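Long-range contacts in erythrocyte binding antigen 140 (Plasmodium falciparum, PDB 4GF2), which probably binds host red-cell surface receptors, with glycophorin C and its sialic acid as the likely target, through paired Duffy-binding-like domains during erythrocyte invasion: residues I45-N50 with F63-N68; E89-F94 with N149-M154; S290-P295 with W454-A459; S304-N309 with E375-K380. The protein carries 3 engineered substitutions. All blocks are in the same frame, centred on the assembly; numbering follows the deposited sequence.

Contact 1 of 4, residues I45-N50 with F63-N68; sequences IANFLN and FLISVN
The aromatic part of this contact is a T-shaped (edge-to-face) pair. F48 leaves its short helical turn with CG anti to the carbonyl carbon (chi1 -76°), which sends the ring tip first toward helix 56-78. F48 CZ stands over one face of the F63 ring, displaced toward the rim, and comes to 3.8 Å from F63 CG. With the planes of F48 and F63 at 87° and their centroids 5.2 Å apart, the C-H edge of F48 points into the pi cloud of F63. The same ring skims the hydroxyl of S66, where F48 CE2 lies 3.4 Å from S66 OG.

The polar part runs through one water. N47 folds its side chain back beside its own backbone N (chi1 -66°), so two donors of one residue converge on that water: N47 N at 3.0 Å and N47 ND2 at 2.8 Å. The water in turn donates a hydrogen bond to S66 OG, 2.7 Å away, and S66 OG is also bonded to I62 O one turn earlier in its own helix.

Plain van der Waals packing adds a little: the side chains of N47 and I65 cross at about a right angle, the amide nitrogen N47 ND2 resting 4.1 Å from the methyl I65 CG2.

Within the first Duffy-binding-like domain, helix 4-14 covers the N47 and I65 side, and V115 of helix 110-127 packs on F48. F63 is also framed by F59, by F97 of helix 83-101 and by W142 of helix 132-155, whose ring is nearly parallel to its own.

Contact 2 of 4, residues E89-F94 with N149-M154; sequences ELRNSF and NLWNHM
One phenylalanine ring receives both a tryptophan edge and a methionine sulfur here, between helices running roughly antiparallel (147°) whose axes, over these short segments, come no closer than 11.3 Å. Large side chains bridge that separation. F94 reaches across with CG anti to the backbone N, and the benzo edge of W151 comes down on one of its faces: W151 CE3 lies 3.6 Å from F94 CG, toward the ring's rim, with planes at 68°, a tilted edge-to-face pair. The far part of the F94 ring runs against the opposing backbone, F94 CE1 being 3.6 Å from W151 N. M154, fully extended (chi1 178°), makes a Met-aromatic contact from an oblique direction, M154 SD lying 3.9 Å from the ring carbon F94 CD1. Its methyl goes on to L90, M154 CE lying 3.5 Å from L90 O and 4.0 Å from L90 CD2. R91 CG touches W151 CH2 at 4.1 Å, while the R91 guanidinium bonds to I168 O and W151 NE1 to A167 O.

This buried layer joins helix 83-101 to helix 132-155 in the first Duffy-binding-like domain. Helix 56-78 packs on L90 through A71, W143 meets the F94 ring, and the loop with I169 and P170 covers W151.

Contact 3 of 4, residues S290-P295 with W454-A459; sequences SFLNGP and WKVMSA
Helix 285-293 packs here on helix 435-457 of the second Duffy-binding-like domain, close to the C-terminal ends of both, in a close packing where the CA atoms of F291 and V456 are 5.5 Å apart. F291 carries most of it. Its CB touches the valine branch that sits anti to the V456 carbonyl carbon, F291 CB to V456 CG1 measuring 4.0 Å. One ortho carbon then meets main chain and side chain together: F291 CD2 is 3.1 Å from V456 O, which lies near the ring plane at the edge, and 3.5 Å from A459 CB, which approaches obliquely. The next carbon along that edge, F291 CE2, still faces V456 O at 3.4 Å. The ring thus turns a C-H edge, which probably carries a slight positive charge, toward a helix carbonyl whose own bond from A459 N is weak. At the tip F291 CZ continues to Q377, and I373 of helix 361-382 and A303 of helix 300-304 also touch the F291 side chain.

Beside F291, L292 crosses V456 obliquely. Its CG is anti to the carbonyl carbon (chi1 -72°), which brings one methyl forward into the angle between two neighbouring residues of the facing helix. That methyl, L292 CD2, rests 3.6 Å from V456 CG1 and 4.0 Å from K455 CB.

Contact 4 of 4, residues S304-N309 with E375-K380; sequences SQINVN and EAQLLK
I306 lies along the aliphatic stem of Q377, the two side chains sliding past each other in opposite directions, with I306 CG1 3.8 Å from Q377 CB. The setting is a linker between helices 300-304 and 308-314 laid across helix 361-382 of the second Duffy-binding-like domain. N307 is the N-cap of helix 308-314, its OD1 accepting from D310 N. I306 CD1 extends further to L378 CD2, at 4.2 Å, and L311 packs on both residues.

The extended chain of Q377 (chi2 179°) carries its amide to the end of helix 300-304 and the linker that follows. Q377 NE2 donates to A303 O, and Q377 OE1 accepts from a water 3.0 Å away that in turn accepts from N307 N at 3.1 Å. The amide is thereby gripped at both ends, which should fix its rotation.

K380 reaches the start of the linker by bending at chi2 (57°) and chi4 (-67°), which returns its ammonium to the S304 hydroxyl. S304 OG is also bonded to V300 O and K380 NZ to V460 O, so the lysine ties together two separate parts of the chain. The direct bond between the segments runs from K380 NZ to S304 OG, 3.1 Å long.

In the fold
The four contacts form two pairs, each with its centres about 13 Å apart. Contacts 1 and 2 belong to the first Duffy-binding-like domain and touch: helix 56-78 of contact 1 packs on helix 132-155 of contact 2, with a probable hydrogen bond from N68 ND2 to H153 O. Contacts 3 and 4 meet through helix 361-382, contact 4 being nested in the chain loop that contact 3 closes. The pairs lie far apart, with centres about 64 Å apart for contacts 1 and 3. Contacts 1 to 3 are largely buried; aromatic pairs mark the first two, and ring edge and methyl packing the third. Contact 4, partly buried, relies more on polar bonds.

Contact 1 of 4, residues I45-N50 with F63-N68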
# COMPACT_ATOMS: atom_id res chain seq x y z
N ILE A 45 1.10 8.59 -42.25
CA ILE A 45 2.23 8.93 -43.10
C ILE A 45 2.67 7.81 -44.04
O ILE A 45 3.50 8.02 -44.92
CB ILE A 45 3.44 9.33 -42.23
CG1 ILE A 45 3.89 8.14 -41.38
CG2 ILE A 45 3.07 10.51 -41.35
CD1 ILE A 45 5.06 8.44 -40.48
N ALA A 46 2.10 6.62 -43.85
CA ALA A 46 2.49 5.45 -44.64
C ALA A 46 2.46 5.73 -46.14
O ALA A 46 3.31 5.25 -46.88
CB ALA A 46 1.57 4.28 -44.32
N ASN A 47 1.49 6.52 -46.59
CA ASN A 47 1.32 6.76 -48.01
C ASN A 47 2.55 7.36 -48.67
O ASN A 47 2.81 7.11 -49.85
CB ASN A 47 0.10 7.64 -48.27
CG ASN A 47 -1.19 6.96 -47.88
OD1 ASN A 47 -1.64 6.03 -48.56
ND2 ASN A 47 -1.80 7.40 -46.78
N PHE A 48 3.32 8.13 -47.91
CA PHE A 48 4.57 8.68 -48.42
C PHE A 48 5.51 7.57 -48.88
O PHE A 48 6.26 7.74 -49.84
CB PHE A 48 5.26 9.52 -47.34
CG PHE A 48 4.63 10.87 -47.13
CD1 PHE A 48 4.67 11.83 -48.13
CD2 PHE A 48 4.02 11.18 -45.93
CE1 PHE A 48 4.10 13.07 -47.93
CE2 PHE A 48 3.44 12.42 -45.73
CZ PHE A 48 3.48 13.37 -46.73
N LEU A 49 5.47 6.43 -48.20
CA LEU A 49 6.37 5.32 -48.50
C LEU A 49 5.89 4.47 -49.67
O LEU A 49 6.65 3.67 -50.20
CB LEU A 49 6.54 4.44 -47.26
CG LEU A 49 7.23 5.11 -46.07
CD1 LEU A 49 7.05 4.29 -44.81
CD2 LEU A 49 8.70 5.33 -46.36
N ASN A 50 4.64 4.65 -50.07
CA ASN A 50 4.09 3.89 -51.18
C ASN A 50 4.20 4.62 -52.51
O ASN A 50 3.71 4.15 -53.53
CB ASN A 50 2.62 3.54 -50.91
CG ASN A 50 2.45 2.68 -49.68
OD1 ASN A 50 3.30 1.84 -49.37
ND2 ASN A 50 1.34 2.87 -48.98
N PHE A 63 0.79 14.43 -49.87
CA PHE A 63 0.63 15.14 -48.62
C PHE A 63 -0.85 15.42 -48.41
O PHE A 63 -1.37 15.28 -47.30
CB PHE A 63 1.41 16.45 -48.65
CG PHE A 63 2.07 16.80 -47.35
CD1 PHE A 63 1.43 16.57 -46.14
CD2 PHE A 63 3.33 17.37 -47.33
CE1 PHE A 63 2.04 16.89 -44.95
CE2 PHE A 63 3.95 17.69 -46.15
CZ PHE A 63 3.30 17.45 -44.95
N LEU A 64 -1.54 15.79 -49.49
CA LEU A 64 -2.97 16.04 -49.42
C LEU A 64 -3.71 14.78 -48.99
O LEU A 64 -4.65 14.83 -48.20
CB LEU A 64 -3.50 16.53 -50.77
CG LEU A 64 -3.15 17.98 -51.12
CD1 LEU A 64 -3.40 18.25 -52.60
CD2 LEU A 64 -3.94 18.95 -50.26
N ILE A 65 -3.27 13.64 -49.52
CA ILE A 65 -3.87 12.36 -49.17
C ILE A 65 -3.64 12.03 -47.70
O ILE A 65 -4.52 11.51 -47.02
CB ILE A 65 -3.30 11.23 -50.03
CG1 ILE A 65 -3.80 11.38 -51.48
CG2 ILE A 65 -3.72 9.87 -49.47
CD1 ILE A 65 -3.13 10.44 -52.46
N SER A 66 -2.44 12.33 -47.21
CA SER A 66 -2.09 12.02 -45.84
C SER A 66 -2.96 12.78 -44.84
O SER A 66 -3.52 12.18 -43.92
CB SER A 66 -0.62 12.32 -45.60
OG SER A 66 0.20 11.49 -46.40
N VAL A 67 -3.09 14.09 -45.01
CA VAL A 67 -3.86 14.89 -44.06
C VAL A 67 -5.35 14.54 -44.10
O VAL A 67 -5.99 14.41 -43.05
CB VAL A 67 -3.67 16.42 -44.27
CG1 VAL A 67 -2.22 16.80 -44.09
CG2 VAL A 67 -4.18 16.85 -45.65
N ASN A 68 -5.88 14.38 -45.30
CA ASN A 68 -7.29 14.04 -45.48
C ASN A 68 -7.60 12.66 -44.89
O ASN A 68 -8.68 12.45 -44.33
CB ASN A 68 -7.65 14.09 -46.97
CG ASN A 68 -9.09 13.69 -47.23
OD1 ASN A 68 -9.39 12.52 -47.45
ND2 ASN A 68 -9.98 14.67 -47.21
O HOH W 1 0.18 8.98 -45.51

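Contact 2 of 4, residues E89-F94 with N149-M154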
# COMPACT_ATOMS: atom_id res chain seq x y z
N GLU A 89 -7.92 17.10 -31.93
CA GLU A 89 -7.00 16.13 -32.51
C GLU A 89 -6.76 16.43 -33.99
O GLU A 89 -5.65 16.22 -34.50
CB GLU A 89 -7.51 14.70 -32.29
CG GLU A 89 -7.55 14.32 -30.80
CD GLU A 89 -7.83 12.85 -30.54
OE1 GLU A 89 -7.85 12.06 -31.50
OE2 GLU A 89 -8.02 12.49 -29.37
N LEU A 90 -7.77 16.95 -34.68
CA LEU A 90 -7.58 17.43 -36.05
C LEU A 90 -6.48 18.47 -36.06
O LEU A 90 -5.54 18.40 -36.84
CB LEU A 90 -8.86 18.06 -36.60
CG LEU A 90 -9.90 17.14 -37.26
CD1 LEU A 90 -11.13 17.95 -37.58
CD2 LEU A 90 -9.35 16.48 -38.52
N ARG A 91 -6.62 19.45 -35.18
CA ARG A 91 -5.72 20.59 -35.13
C ARG A 91 -4.32 20.14 -34.73
O ARG A 91 -3.33 20.54 -35.34
CB ARG A 91 -6.25 21.64 -34.15
CG ARG A 91 -7.66 22.13 -34.48
CD ARG A 91 -8.23 23.02 -33.38
NE ARG A 91 -7.53 24.29 -33.29
CZ ARG A 91 -7.73 25.32 -34.11
NH1 ARG A 91 -8.62 25.23 -35.10
NH2 ARG A 91 -7.03 26.43 -33.96
N ASN A 92 -4.24 19.30 -33.70
CA ASN A 92 -2.95 18.88 -33.18
C ASN A 92 -2.21 17.98 -34.14
O ASN A 92 -0.98 17.98 -34.18
CB ASN A 92 -3.12 18.20 -31.82
CG ASN A 92 -3.50 19.17 -30.74
OD1 ASN A 92 -3.34 20.38 -30.90
ND2 ASN A 92 -3.99 18.66 -29.62
N SER A 93 -2.94 17.22 -34.94
CA SER A 93 -2.30 16.39 -35.95
C SER A 93 -1.80 17.24 -37.10
O SER A 93 -0.74 16.97 -37.66
CB SER A 93 -3.23 15.29 -36.45
OG SER A 93 -3.13 14.15 -35.60
N PHE A 94 -2.56 18.27 -37.46
CA PHE A 94 -2.12 19.18 -38.52
C PHE A 94 -0.80 19.83 -38.11
O PHE A 94 0.10 19.99 -38.93
CB PHE A 94 -3.16 20.26 -38.79
CG PHE A 94 -2.74 21.25 -39.84
CD1 PHE A 94 -2.77 20.91 -41.18
CD2 PHE A 94 -2.32 22.52 -39.49
CE1 PHE A 94 -2.38 21.82 -42.15
CE2 PHE A 94 -1.93 23.43 -40.45
CZ PHE A 94 -1.97 23.08 -41.78
N ASN A 149 -3.89 25.31 -48.17
CA ASN A 149 -4.54 24.28 -48.98
C ASN A 149 -4.54 22.93 -48.27
O ASN A 149 -5.52 22.18 -48.36
CB ASN A 149 -3.86 24.18 -50.34
CG ASN A 149 -4.40 23.04 -51.17
OD1 ASN A 149 -3.64 22.24 -51.72
ND2 ASN A 149 -5.73 22.95 -51.27
N LEU A 150 -3.46 22.61 -47.57
CA LEU A 150 -3.37 21.36 -46.84
C LEU A 150 -4.41 21.29 -45.71
O LEU A 150 -5.07 20.27 -45.52
CB LEU A 150 -1.96 21.17 -46.26
CG LEU A 150 -0.86 20.80 -47.26
CD1 LEU A 150 0.51 20.89 -46.61
CD2 LEU A 150 -1.09 19.40 -47.80
N TRP A 151 -4.54 22.39 -44.97
CA TRP A 151 -5.52 22.44 -43.88
C TRP A 151 -6.93 22.31 -44.44
O TRP A 151 -7.70 21.45 -44.01
CB TRP A 151 -5.38 23.75 -43.12
CG TRP A 151 -6.51 24.01 -42.16
CD1 TRP A 151 -7.46 24.98 -42.27
CD2 TRP A 151 -6.80 23.29 -40.97
NE1 TRP A 151 -8.33 24.91 -41.20
CE2 TRP A 151 -7.95 23.88 -40.39
CE3 TRP A 151 -6.22 22.19 -40.32
CZ2 TRP A 151 -8.51 23.41 -39.20
CZ3 TRP A 151 -6.78 21.73 -39.15
CH2 TRP A 151 -7.91 22.34 -38.60
N ASN A 152 -7.26 23.15 -45.41
CA ASN A 152 -8.58 23.13 -46.02
C ASN A 152 -8.98 21.74 -46.49
O ASN A 152 -10.11 21.32 -46.29
CB ASN A 152 -8.64 24.12 -47.17
CG ASN A 152 -8.75 25.56 -46.70
OD1 ASN A 152 -9.19 25.82 -45.58
ND2 ASN A 152 -8.35 26.50 -47.55
N HIS A 153 -8.04 21.04 -47.12
CA HIS A 153 -8.34 19.72 -47.67
C HIS A 153 -8.41 18.68 -46.56
O HIS A 153 -9.14 17.69 -46.66
CB HIS A 153 -7.29 19.32 -48.70
CG HIS A 153 -7.54 17.98 -49.31
ND1 HIS A 153 -8.58 17.74 -50.18
CD2 HIS A 153 -6.88 16.80 -49.17
CE1 HIS A 153 -8.55 16.47 -50.56
NE2 HIS A 153 -7.53 15.88 -49.96
N MET A 154 -7.66 18.91 -45.50
CA MET A 154 -7.66 18.00 -44.35
C MET A 154 -9.04 17.94 -43.71
O MET A 154 -9.48 16.88 -43.27
CB MET A 154 -6.63 18.44 -43.30
CG MET A 154 -6.63 17.56 -42.07
SD MET A 154 -5.34 17.96 -40.88
CE MET A 154 -5.51 16.56 -39.77

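Contact 3 of 4, residues S290-P295 with W454-A459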
# COMPACT_ATOMS: atom_id res chain seq x y z
N SER A 290 -2.47 8.62 12.07
CA SER A 290 -2.44 9.33 13.35
C SER A 290 -1.30 8.82 14.22
O SER A 290 -0.53 9.61 14.78
CB SER A 290 -3.77 9.16 14.08
OG SER A 290 -3.76 9.86 15.31
N PHE A 291 -1.18 7.49 14.32
CA PHE A 291 -0.17 6.86 15.15
C PHE A 291 1.25 7.06 14.64
O PHE A 291 2.20 7.05 15.42
CB PHE A 291 -0.45 5.35 15.26
CG PHE A 291 -1.40 4.99 16.37
CD1 PHE A 291 -2.73 5.40 16.32
CD2 PHE A 291 -0.98 4.23 17.44
CE1 PHE A 291 -3.60 5.06 17.34
CE2 PHE A 291 -1.85 3.89 18.46
CZ PHE A 291 -3.16 4.30 18.41
N LEU A 292 1.41 7.23 13.33
CA LEU A 292 2.74 7.36 12.74
C LEU A 292 3.11 8.80 12.41
O LEU A 292 4.29 9.15 12.41
CB LEU A 292 2.84 6.52 11.47
CG LEU A 292 2.91 5.01 11.66
CD1 LEU A 292 3.01 4.32 10.31
CD2 LEU A 292 4.09 4.61 12.54
N ASN A 293 2.12 9.63 12.12
CA ASN A 293 2.37 10.99 11.67
C ASN A 293 1.51 12.06 12.35
O ASN A 293 1.80 13.25 12.24
CB ASN A 293 2.17 11.08 10.15
CG ASN A 293 3.09 10.15 9.39
OD1 ASN A 293 4.25 10.48 9.12
ND2 ASN A 293 2.58 8.98 9.03
N GLY A 294 0.45 11.64 13.04
CA GLY A 294 -0.53 12.57 13.56
C GLY A 294 -0.54 12.67 15.07
O GLY A 294 0.47 12.40 15.72
N PRO A 295 -1.69 13.07 15.64
CA PRO A 295 -1.88 13.29 17.08
C PRO A 295 -1.41 12.12 17.94
O PRO A 295 -0.62 12.31 18.87
CB PRO A 295 -3.39 13.47 17.21
CG PRO A 295 -3.81 14.01 15.89
CD PRO A 295 -2.92 13.35 14.88
N TRP A 454 6.18 -1.86 15.94
CA TRP A 454 6.46 -1.48 17.31
C TRP A 454 6.14 -0.01 17.56
O TRP A 454 5.69 0.37 18.64
CB TRP A 454 7.92 -1.74 17.68
CG TRP A 454 8.22 -1.26 19.06
CD1 TRP A 454 9.00 -0.20 19.41
CD2 TRP A 454 7.70 -1.81 20.28
NE1 TRP A 454 9.01 -0.06 20.78
CE2 TRP A 454 8.22 -1.04 21.33
CE3 TRP A 454 6.86 -2.88 20.58
CZ2 TRP A 454 7.93 -1.30 22.66
CZ3 TRP A 454 6.57 -3.14 21.90
CH2 TRP A 454 7.10 -2.36 22.92
N LYS A 455 6.38 0.83 16.55
CA LYS A 455 6.09 2.26 16.67
C LYS A 455 4.63 2.51 17.02
O LYS A 455 4.34 3.29 17.93
CB LYS A 455 6.44 2.99 15.37
CG LYS A 455 7.89 3.41 15.26
CD LYS A 455 8.17 4.13 13.95
CE LYS A 455 9.61 4.64 13.90
NZ LYS A 455 9.92 5.31 12.61
N VAL A 456 3.72 1.85 16.31
CA VAL A 456 2.30 2.09 16.53
C VAL A 456 1.81 1.47 17.83
O VAL A 456 0.93 2.02 18.49
CB VAL A 456 1.42 1.59 15.34
CG1 VAL A 456 1.83 2.27 14.05
CG2 VAL A 456 1.50 0.08 15.20
N MET A 457 2.39 0.33 18.22
CA MET A 457 1.98 -0.33 19.45
C MET A 457 2.52 0.40 20.67
O MET A 457 1.88 0.43 21.72
CB MET A 457 2.46 -1.78 19.48
CG MET A 457 1.80 -2.68 18.45
SD MET A 457 2.24 -4.42 18.68
CE MET A 457 1.25 -4.84 20.10
N SER A 458 3.70 1.00 20.53
CA SER A 458 4.35 1.68 21.64
C SER A 458 3.71 3.04 21.91
O SER A 458 4.04 3.70 22.90
CB SER A 458 5.84 1.86 21.35
OG SER A 458 6.05 2.65 20.20
N ALA A 459 2.81 3.45 21.02
CA ALA A 459 2.18 4.77 21.12
C ALA A 459 1.24 4.87 22.32
O ALA A 459 0.90 5.97 22.76
CB ALA A 459 1.43 5.08 19.85

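Contact 4 of 4, residues S304-N309 with E375-K380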
# COMPACT_ATOMS: atom_id res chain seq x y z
N SER A 304 -4.49 6.34 23.11
CA SER A 304 -5.18 5.38 23.97
C SER A 304 -6.70 5.39 23.78
O SER A 304 -7.36 4.39 24.05
CB SER A 304 -4.86 5.66 25.45
OG SER A 304 -3.48 5.45 25.72
N GLN A 305 -7.24 6.51 23.32
CA GLN A 305 -8.68 6.64 23.15
C GLN A 305 -9.17 5.74 22.02
O GLN A 305 -8.66 5.81 20.90
CB GLN A 305 -9.08 8.09 22.90
CG GLN A 305 -10.59 8.33 22.88
CD GLN A 305 -10.96 9.80 22.95
OE1 GLN A 305 -10.23 10.61 23.52
NE2 GLN A 305 -12.10 10.14 22.36
N ILE A 306 -10.16 4.90 22.31
CA ILE A 306 -10.63 3.90 21.36
C ILE A 306 -11.90 4.35 20.64
O ILE A 306 -12.82 4.89 21.25
CB ILE A 306 -10.91 2.56 22.06
CG1 ILE A 306 -9.61 2.02 22.67
CG2 ILE A 306 -11.49 1.55 21.08
CD1 ILE A 306 -9.78 0.68 23.36
N ASN A 307 -11.95 4.10 19.34
CA ASN A 307 -13.14 4.36 18.54
C ASN A 307 -13.90 3.06 18.33
O ASN A 307 -13.48 2.21 17.53
CB ASN A 307 -12.75 5.00 17.21
CG ASN A 307 -13.95 5.31 16.34
OD1 ASN A 307 -14.84 4.48 16.15
ND2 ASN A 307 -13.99 6.53 15.80
N VAL A 308 -15.01 2.90 19.04
CA VAL A 308 -15.73 1.62 19.09
C VAL A 308 -16.17 1.14 17.71
O VAL A 308 -16.02 -0.04 17.38
CB VAL A 308 -16.96 1.71 20.01
CG1 VAL A 308 -17.78 0.42 19.95
CG2 VAL A 308 -16.53 2.00 21.44
N ASN A 309 -16.72 2.05 16.92
CA ASN A 309 -17.19 1.71 15.58
C ASN A 309 -16.07 1.14 14.70
O ASN A 309 -16.25 0.12 14.05
CB ASN A 309 -17.79 2.94 14.90
CG ASN A 309 -19.05 3.41 15.59
OD1 ASN A 309 -19.73 2.64 16.25
ND2 ASN A 309 -19.37 4.69 15.43
N GLU A 375 -4.82 -4.04 19.08
CA GLU A 375 -4.30 -4.91 20.13
C GLU A 375 -3.70 -4.05 21.24
O GLU A 375 -3.96 -4.27 22.42
CB GLU A 375 -3.25 -5.87 19.59
CG GLU A 375 -2.60 -6.75 20.64
CD GLU A 375 -3.59 -7.70 21.31
OE1 GLU A 375 -4.75 -7.79 20.85
OE2 GLU A 375 -3.19 -8.38 22.28
N ALA A 376 -2.91 -3.05 20.86
CA ALA A 376 -2.27 -2.18 21.83
C ALA A 376 -3.31 -1.41 22.63
O ALA A 376 -3.26 -1.37 23.86
CB ALA A 376 -1.31 -1.22 21.14
N GLN A 377 -4.26 -0.79 21.93
CA GLN A 377 -5.30 -0.02 22.59
C GLN A 377 -6.11 -0.89 23.54
O GLN A 377 -6.34 -0.52 24.69
CB GLN A 377 -6.23 0.62 21.57
CG GLN A 377 -5.65 1.82 20.84
CD GLN A 377 -6.62 2.39 19.82
OE1 GLN A 377 -7.33 1.64 19.15
NE2 GLN A 377 -6.67 3.71 19.72
N LEU A 378 -6.53 -2.05 23.05
CA LEU A 378 -7.34 -2.97 23.85
C LEU A 378 -6.59 -3.42 25.10
O LEU A 378 -7.17 -3.49 26.18
CB LEU A 378 -7.73 -4.19 23.03
CG LEU A 378 -8.69 -3.88 21.89
CD1 LEU A 378 -8.90 -5.11 21.04
CD2 LEU A 378 -10.01 -3.40 22.46
N LEU A 379 -5.31 -3.73 24.94
CA LEU A 379 -4.47 -4.10 26.06
C LEU A 379 -4.35 -2.93 27.03
O LEU A 379 -4.53 -3.09 28.24
CB LEU A 379 -3.08 -4.52 25.58
CG LEU A 379 -3.00 -5.88 24.89
CD1 LEU A 379 -1.61 -6.09 24.33
CD2 LEU A 379 -3.36 -7.00 25.85
N LYS A 380 -4.06 -1.75 26.49
CA LYS A 380 -3.94 -0.55 27.32
C LYS A 380 -5.21 -0.33 28.11
O LYS A 380 -5.17 0.05 29.28
CB LYS A 380 -3.64 0.67 26.45
CG LYS A 380 -3.61 1.99 27.22
CD LYS A 380 -2.59 1.95 28.35
CE LYS A 380 -2.51 3.29 29.08
NZ LYS A 380 -1.95 4.37 28.21
O HOH W 2 -9.41 3.30 17.74